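Local coordinates for protein thiosulfate sulfurtransferase YnjE (Escherichia coli, PDB 2WLR) that catalyses sulfur transfer from thiosulfate to cyanide, giving thiocyanate and sulfite, as a periplasmic monomer built from rhodanese domains, at residues 121-126 with 230-235; 30-35 with 117-122. All blocks are in the same frame, centred on the assembly; numbering follows the deposited sequence.

Interaction 1: residues 121-126 with 230-235; sequences HFEQLV and DVRLLD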
loop_
_atom_site.group_PDB
_atom_site.type_symbol
_atom_site.label_atom_id
_atom_site.label_comp_id
_atom_site.label_asym_id
_atom_site.label_seq_id
_atom_site.Cartn_x
_atom_site.Cartn_y
_atom_site.Cartn_z
ATOM N N HIS A 121 -0.052 11.161 -4.120
ATOM C CA HIS A 121 1.042 10.611 -4.919
ATOM C C HIS A 121 0.684 9.245 -5.455
ATOM O O HIS A 121 1.427 8.298 -5.299
ATOM C CB HIS A 121 2.304 10.533 -4.079
ATOM C CG HIS A 121 2.671 11.836 -3.457
ATOM N ND1 HIS A 121 3.210 12.884 -4.174
ATOM C CD2 HIS A 121 2.529 12.276 -2.185
ATOM C CE1 HIS A 121 3.411 13.904 -3.355
ATOM N NE2 HIS A 121 2.982 13.570 -2.150
ATOM N N PHE A 122 -0.446 9.169 -6.159
ATOM C CA PHE A 122 -0.892 7.933 -6.778
ATOM C C PHE A 122 0.199 7.270 -7.664
ATOM O O PHE A 122 0.228 6.044 -7.809
ATOM C CB PHE A 122 -2.172 8.159 -7.606
ATOM C CG PHE A 122 -1.970 8.936 -8.856
ATOM C CD1 PHE A 122 -1.586 8.287 -10.006
ATOM C CD2 PHE A 122 -2.103 10.313 -8.889
ATOM C CE1 PHE A 122 -1.357 8.944 -11.158
ATOM C CE2 PHE A 122 -1.885 10.998 -10.070
ATOM C CZ PHE A 122 -1.478 10.307 -11.216
ATOM N N GLU A 123 1.050 8.088 -8.262
ATOM C CA GLU A 123 2.036 7.590 -9.200
ATOM C C GLU A 123 3.082 6.698 -8.556
ATOM O O GLU A 123 3.821 6.014 -9.249
ATOM C CB GLU A 123 2.693 8.766 -9.938
ATOM C CG GLU A 123 3.702 9.587 -9.171
ATOM C CD GLU A 123 3.098 10.519 -8.129
ATOM O OE1 GLU A 123 1.883 10.809 -8.168
ATOM O OE2 GLU A 123 3.880 11.010 -7.283
ATOM N N GLN A 124 3.126 6.694 -7.235
ATOM C CA GLN A 124 4.015 5.776 -6.505
ATOM C C GLN A 124 3.531 4.369 -6.453
ATOM O O GLN A 124 4.300 3.476 -6.092
ATOM C CB GLN A 124 4.227 6.271 -5.090
ATOM C CG GLN A 124 5.029 7.594 -5.030
ATOM C CD GLN A 124 4.929 8.319 -3.707
ATOM O OE1 GLN A 124 4.277 7.885 -2.751
ATOM N NE2 GLN A 124 5.626 9.452 -3.628
ATOM N N LEU A 125 2.254 4.144 -6.732
ATOM C CA LEU A 125 1.619 2.815 -6.686
ATOM C C LEU A 125 1.180 2.495 -8.078
ATOM O O LEU A 125 0.052 2.774 -8.488
ATOM C CB LEU A 125 0.420 2.792 -5.715
ATOM C CG LEU A 125 0.806 2.935 -4.254
ATOM C CD1 LEU A 125 -0.427 3.129 -3.404
ATOM C CD2 LEU A 125 1.584 1.755 -3.713
ATOM N N VAL A 126 2.081 1.889 -8.835
ATOM C CA VAL A 126 1.795 1.603 -10.243
ATOM C C VAL A 126 0.973 0.312 -10.439
ATOM O O VAL A 126 0.726 -0.445 -9.495
ATOM C CB VAL A 126 3.091 1.581 -11.077
ATOM C CG1 VAL A 126 3.937 2.845 -10.769
ATOM C CG2 VAL A 126 3.891 0.272 -10.824
ATOM N N ASP A 230 13.035 8.491 -6.398
ATOM C CA ASP A 230 11.798 8.020 -7.010
ATOM C C ASP A 230 11.738 6.497 -6.885
ATOM O O ASP A 230 12.352 5.780 -7.653
ATOM C CB ASP A 230 11.731 8.523 -8.455
ATOM C CG ASP A 230 10.444 8.131 -9.175
ATOM O OD1 ASP A 230 9.522 7.603 -8.514
ATOM O OD2 ASP A 230 10.374 8.387 -10.404
ATOM N N VAL A 231 11.016 6.035 -5.860
ATOM C CA VAL A 231 10.810 4.630 -5.574
ATOM C C VAL A 231 9.292 4.390 -5.587
ATOM O O VAL A 231 8.520 5.110 -4.928
ATOM C CB VAL A 231 11.394 4.188 -4.224
ATOM C CG1 VAL A 231 11.155 2.718 -4.001
ATOM C CG2 VAL A 231 12.899 4.487 -4.137
ATOM N N ARG A 232 8.901 3.356 -6.300
ATOM C CA ARG A 232 7.511 3.000 -6.532
ATOM C C ARG A 232 7.307 1.521 -6.301
ATOM O O ARG A 232 8.265 0.727 -6.311
ATOM C CB ARG A 232 7.108 3.353 -7.951
ATOM C CG ARG A 232 7.461 4.760 -8.299
ATOM C CD ARG A 232 6.853 5.188 -9.585
ATOM N NE ARG A 232 7.434 6.412 -10.084
ATOM C CZ ARG A 232 6.938 7.096 -11.108
ATOM N NH1 ARG A 232 5.795 6.735 -11.671
ATOM N NH2 ARG A 232 7.601 8.153 -11.553
ATOM N N LEU A 233 6.048 1.149 -6.076
ATOM C CA LEU A 233 5.656 -0.255 -5.892
ATOM C C LEU A 233 4.649 -0.607 -6.934
ATOM O O LEU A 233 3.797 0.194 -7.285
ATOM C CB LEU A 233 4.940 -0.473 -4.565
ATOM C CG LEU A 233 5.732 -0.295 -3.286
ATOM C CD1 LEU A 233 4.801 -0.544 -2.069
ATOM C CD2 LEU A 233 6.955 -1.211 -3.259
ATOM N N LEU A 234 4.686 -1.850 -7.376
ATOM C CA LEU A 234 3.543 -2.411 -8.091
ATOM C C LEU A 234 2.441 -2.785 -7.109
ATOM O O LEU A 234 2.593 -3.676 -6.303
ATOM C CB LEU A 234 3.944 -3.641 -8.910
ATOM C CG LEU A 234 2.847 -4.404 -9.648
ATOM C CD1 LEU A 234 2.086 -3.495 -10.640
ATOM C CD2 LEU A 234 3.414 -5.607 -10.389
ATOM N N ASP A 235 1.314 -2.104 -7.224
ATOM C CA ASP A 235 0.190 -2.249 -6.288
ATOM C C ASP A 235 -0.332 -3.675 -6.425
ATOM O O ASP A 235 -0.651 -4.101 -7.533
ATOM C CB ASP A 235 -0.872 -1.226 -6.685
ATOM C CG ASP A 235 -1.964 -1.029 -5.646
ATOM O OD1 ASP A 235 -1.843 -1.513 -4.511
ATOM O OD2 ASP A 235 -2.954 -0.383 -6.044
HETATM O O HOH W 1 -2.745 2.135 -8.010
#
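Gln-124 and Val-126 give and take three backbone hydrogen bonds along residues 233-235, each at 2.9 Å: Leu-233 N gives to Gln-124 O, Leu-233 O takes Val-126 N, and Asp-235 N closes the run on Val-126 O. The pairing is parallel and makes 125-126 an outermost strand of a five-stranded rhodanese sheet of order 1-5-4-2-3, entered straight from the 3-10 turn 122-124. Apolar contacts follow the two faces. On one, Leu-125 and Leu-233 lie side by side, with CD2 of Leu-125 4.1 Å from CB of Leu-233, packed against helix 369-380; on the other, Val-126 CG2 meets Leu-234 CD1. The Arg-232 chain, extended from CG to NE, crosses Val-126 at about a right angle, while NH1 bonds Ala-142 O and, weakly, Glu-123 O (3.2 Å, 123°). NE and NH2 grip Asp-230 side-on, using the syn lone pairs of both carboxylate oxygens, NE to OD1 at 2.9 Å. An alanine in place of Arg-232 would probably leave the Asp-230 carboxylate without its countercharge and open a gap beside Val-126 CG1. A water lies within hydrogen-bonding distance of Leu-125 O and Asp-235 OD2, while Asp-235 OD1 takes Met-340 N.

Interaction 2: residues 30-35 with 117-122; sequences FYNGWP and QKLPHF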
loop_
_atom_site.group_PDB
_atom_site.type_symbol
_atom_site.label_atom_id
_atom_site.label_comp_id
_atom_site.label_asym_id
_atom_site.label_seq_id
_atom_site.Cartn_x
_atom_site.Cartn_y
_atom_site.Cartn_z
ATOM N N PHE A 30 -7.418 3.396 -11.144
ATOM C CA PHE A 30 -8.078 4.569 -11.733
ATOM C C PHE A 30 -8.761 5.391 -10.645
ATOM O O PHE A 30 -8.710 6.613 -10.659
ATOM C CB PHE A 30 -9.013 4.162 -12.868
ATOM C CG PHE A 30 -8.339 3.336 -13.935
ATOM C CD1 PHE A 30 -7.184 3.784 -14.532
ATOM C CD2 PHE A 30 -8.827 2.101 -14.270
ATOM C CE1 PHE A 30 -6.528 3.025 -15.488
ATOM C CE2 PHE A 30 -8.191 1.336 -15.241
ATOM C CZ PHE A 30 -7.041 1.800 -15.839
ATOM N N TYR A 31 -9.398 4.736 -9.713
ATOM C CA TYR A 31 -9.946 5.414 -8.540
ATOM C C TYR A 31 -8.853 6.236 -7.852
ATOM O O TYR A 31 -9.084 7.359 -7.446
ATOM C CB TYR A 31 -10.525 4.374 -7.573
ATOM C CG TYR A 31 -11.059 4.900 -6.268
ATOM C CD1 TYR A 31 -12.320 5.416 -6.144
ATOM C CD2 TYR A 31 -10.273 4.872 -5.148
ATOM C CE1 TYR A 31 -12.812 5.861 -4.959
ATOM C CE2 TYR A 31 -10.763 5.339 -3.928
ATOM C CZ TYR A 31 -12.017 5.823 -3.856
ATOM O OH TYR A 31 -12.519 6.296 -2.649
ATOM N N ASN A 32 -7.663 5.657 -7.709
ATOM C CA ASN A 32 -6.568 6.325 -7.010
ATOM C C ASN A 32 -6.057 7.574 -7.724
ATOM O O ASN A 32 -5.436 8.441 -7.107
ATOM C CB ASN A 32 -5.392 5.379 -6.779
ATOM C CG ASN A 32 -5.688 4.259 -5.805
ATOM O OD1 ASN A 32 -6.616 4.344 -4.989
ATOM N ND2 ASN A 32 -4.819 3.259 -5.804
ATOM N N GLY A 33 -6.238 7.629 -9.039
ATOM C CA GLY A 33 -5.757 8.779 -9.806
ATOM C C GLY A 33 -5.126 8.483 -11.144
ATOM O O GLY A 33 -4.969 9.407 -11.933
ATOM N N TRP A 34 -4.769 7.254 -11.454
ATOM C CA TRP A 34 -4.202 6.968 -12.771
ATOM C C TRP A 34 -5.255 7.288 -13.826
ATOM O O TRP A 34 -6.370 6.815 -13.777
ATOM C CB TRP A 34 -3.788 5.531 -12.907
ATOM C CG TRP A 34 -2.573 5.222 -12.122
ATOM C CD1 TRP A 34 -2.515 4.577 -10.913
ATOM C CD2 TRP A 34 -1.218 5.556 -12.454
ATOM N NE1 TRP A 34 -1.246 4.517 -10.485
ATOM C CE2 TRP A 34 -0.409 5.055 -11.425
ATOM C CE3 TRP A 34 -0.607 6.191 -13.539
ATOM C CZ2 TRP A 34 0.977 5.199 -11.416
ATOM C CZ3 TRP A 34 0.747 6.344 -13.529
ATOM C CH2 TRP A 34 1.544 5.812 -12.504
ATOM N N PRO A 35 -4.886 8.115 -14.822
ATOM C CA PRO A 35 -5.857 8.330 -15.896
ATOM C C PRO A 35 -6.032 7.088 -16.787
ATOM O O PRO A 35 -5.099 6.313 -16.978
ATOM C CB PRO A 35 -5.253 9.505 -16.674
ATOM C CG PRO A 35 -4.151 10.047 -15.857
ATOM C CD PRO A 35 -3.702 8.970 -14.931
ATOM N N GLN A 117 -10.934 13.758 -7.164
ATOM C CA GLN A 117 -10.077 13.564 -6.013
ATOM C C GLN A 117 -9.142 12.390 -6.257
ATOM O O GLN A 117 -9.535 11.380 -6.800
ATOM C CB GLN A 117 -10.896 13.265 -4.752
ATOM C CG GLN A 117 -12.066 14.189 -4.476
ATOM C CD GLN A 117 -11.686 15.619 -4.334
ATOM O OE1 GLN A 117 -12.092 16.471 -5.145
ATOM N NE2 GLN A 117 -10.918 15.916 -3.302
ATOM N N LYS A 118 -7.900 12.506 -5.819
ATOM C CA LYS A 118 -6.917 11.429 -6.031
ATOM C C LYS A 118 -6.006 11.267 -4.839
ATOM O O LYS A 118 -5.937 12.151 -3.990
ATOM C CB LYS A 118 -6.085 11.723 -7.275
ATOM C CG LYS A 118 -5.272 13.012 -7.234
ATOM C CD LYS A 118 -4.760 13.427 -8.622
ATOM C CE LYS A 118 -4.218 14.882 -8.637
ATOM N NZ LYS A 118 -4.353 15.540 -9.985
ATOM N N LEU A 119 -5.271 10.157 -4.795
ATOM C CA LEU A 119 -4.117 10.079 -3.913
ATOM C C LEU A 119 -3.115 11.127 -4.273
ATOM O O LEU A 119 -2.761 11.248 -5.431
ATOM C CB LEU A 119 -3.382 8.749 -4.039
ATOM C CG LEU A 119 -4.071 7.493 -3.616
ATOM C CD1 LEU A 119 -3.084 6.334 -3.755
ATOM C CD2 LEU A 119 -4.552 7.614 -2.144
ATOM N N PRO A 120 -2.642 11.890 -3.289
ATOM C CA PRO A 120 -1.645 12.908 -3.521
ATOM C C PRO A 120 -0.479 12.406 -4.348
ATOM O O PRO A 120 -0.002 13.123 -5.211
ATOM C CB PRO A 120 -1.223 13.288 -2.102
ATOM C CG PRO A 120 -2.406 13.074 -1.320
ATOM C CD PRO A 120 -3.119 11.896 -1.893
ATOM N N HIS A 121 -0.052 11.161 -4.120
ATOM C CA HIS A 121 1.042 10.611 -4.919
ATOM C C HIS A 121 0.684 9.245 -5.455
ATOM O O HIS A 121 1.427 8.298 -5.299
ATOM C CB HIS A 121 2.304 10.533 -4.079
ATOM C CG HIS A 121 2.671 11.836 -3.457
ATOM N ND1 HIS A 121 3.210 12.884 -4.174
ATOM C CD2 HIS A 121 2.529 12.276 -2.185
ATOM C CE1 HIS A 121 3.411 13.904 -3.355
ATOM N NE2 HIS A 121 2.982 13.570 -2.150
ATOM N N PHE A 122 -0.446 9.169 -6.159
ATOM C CA PHE A 122 -0.892 7.933 -6.778
ATOM C C PHE A 122 0.199 7.270 -7.664
ATOM O O PHE A 122 0.228 6.044 -7.809
ATOM C CB PHE A 122 -2.172 8.159 -7.606
ATOM C CG PHE A 122 -1.970 8.936 -8.856
ATOM C CD1 PHE A 122 -1.586 8.287 -10.006
ATOM C CD2 PHE A 122 -2.103 10.313 -8.889
ATOM C CE1 PHE A 122 -1.357 8.944 -11.158
ATOM C CE2 PHE A 122 -1.885 10.998 -10.070
ATOM C CZ PHE A 122 -1.478 10.307 -11.216
HETATM O O HOH W 2 -2.362 4.438 -7.290
#
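Phe-122 turns the edge of its ring, at CD1 and CE1, onto one face of the Trp-34 indole, with CE1 3.6 Å from Trp-34 CD2. The stack is edge-to-face, planes at 83° and the Phe-122 ring centroid 4.9 Å from that of the indole five-membered ring. One face of the phenyl is covered by Gly-33, whose CA makes a CH-pi contact 4.1 Å from the ring centroid and whose carbonyl lies over the same ring. A chi1 of 71° sets Phe-122 CG between its backbone N and carbonyl carbon, 3.9 Å from Gly-33 CA. Gly-33 ends helix 28-32 in a Schellman motif, with positive phi; a CB there would clash with Phe-122 CD2 and with the preceding carbonyl. The helix belongs to the first rhodanese domain, and 117-122 is the loop leading on to strand 125-126. At this helix end Asn-32 O accepts Leu-119 N at 2.9 Å, the donor tilted 23° from the carbonyl plane. Asn-32 and Leu-119 also run side by side, CG of Asn-32 3.9 Å from Leu-119 CD1. A water accepts from Asn-32 ND2 and lies within donating distance of Phe-122 O, while Trp-34 NE1 is hydrogen-bonded to Leu-125 O.

Overall arrangement
Residues 121-122 belong to both contacts, whose centres lie 11 Å apart. The chain leaves interaction 2 as the linker packed on the end of helix 28-32 and enters interaction 1 as a strand of the next rhodanese sheet, so the two contacts lie where the first domain meets the second. Trp-34 joins them: its NE1 is 3.0 Å from Leu-125 O, a probable hydrogen bond, and its CZ2 packs 3.4 Å from Glu-123 CA and 3.8 Å from Val-126 CG1. Neither is at the persulfide-forming Cys-365. Interaction 1 lies nearer the chemistry, with the Leu-233 side chain about 12 Å from that of Arg-370, which probably binds substrate, as in related enzymes; interaction 2 lies away from the active site.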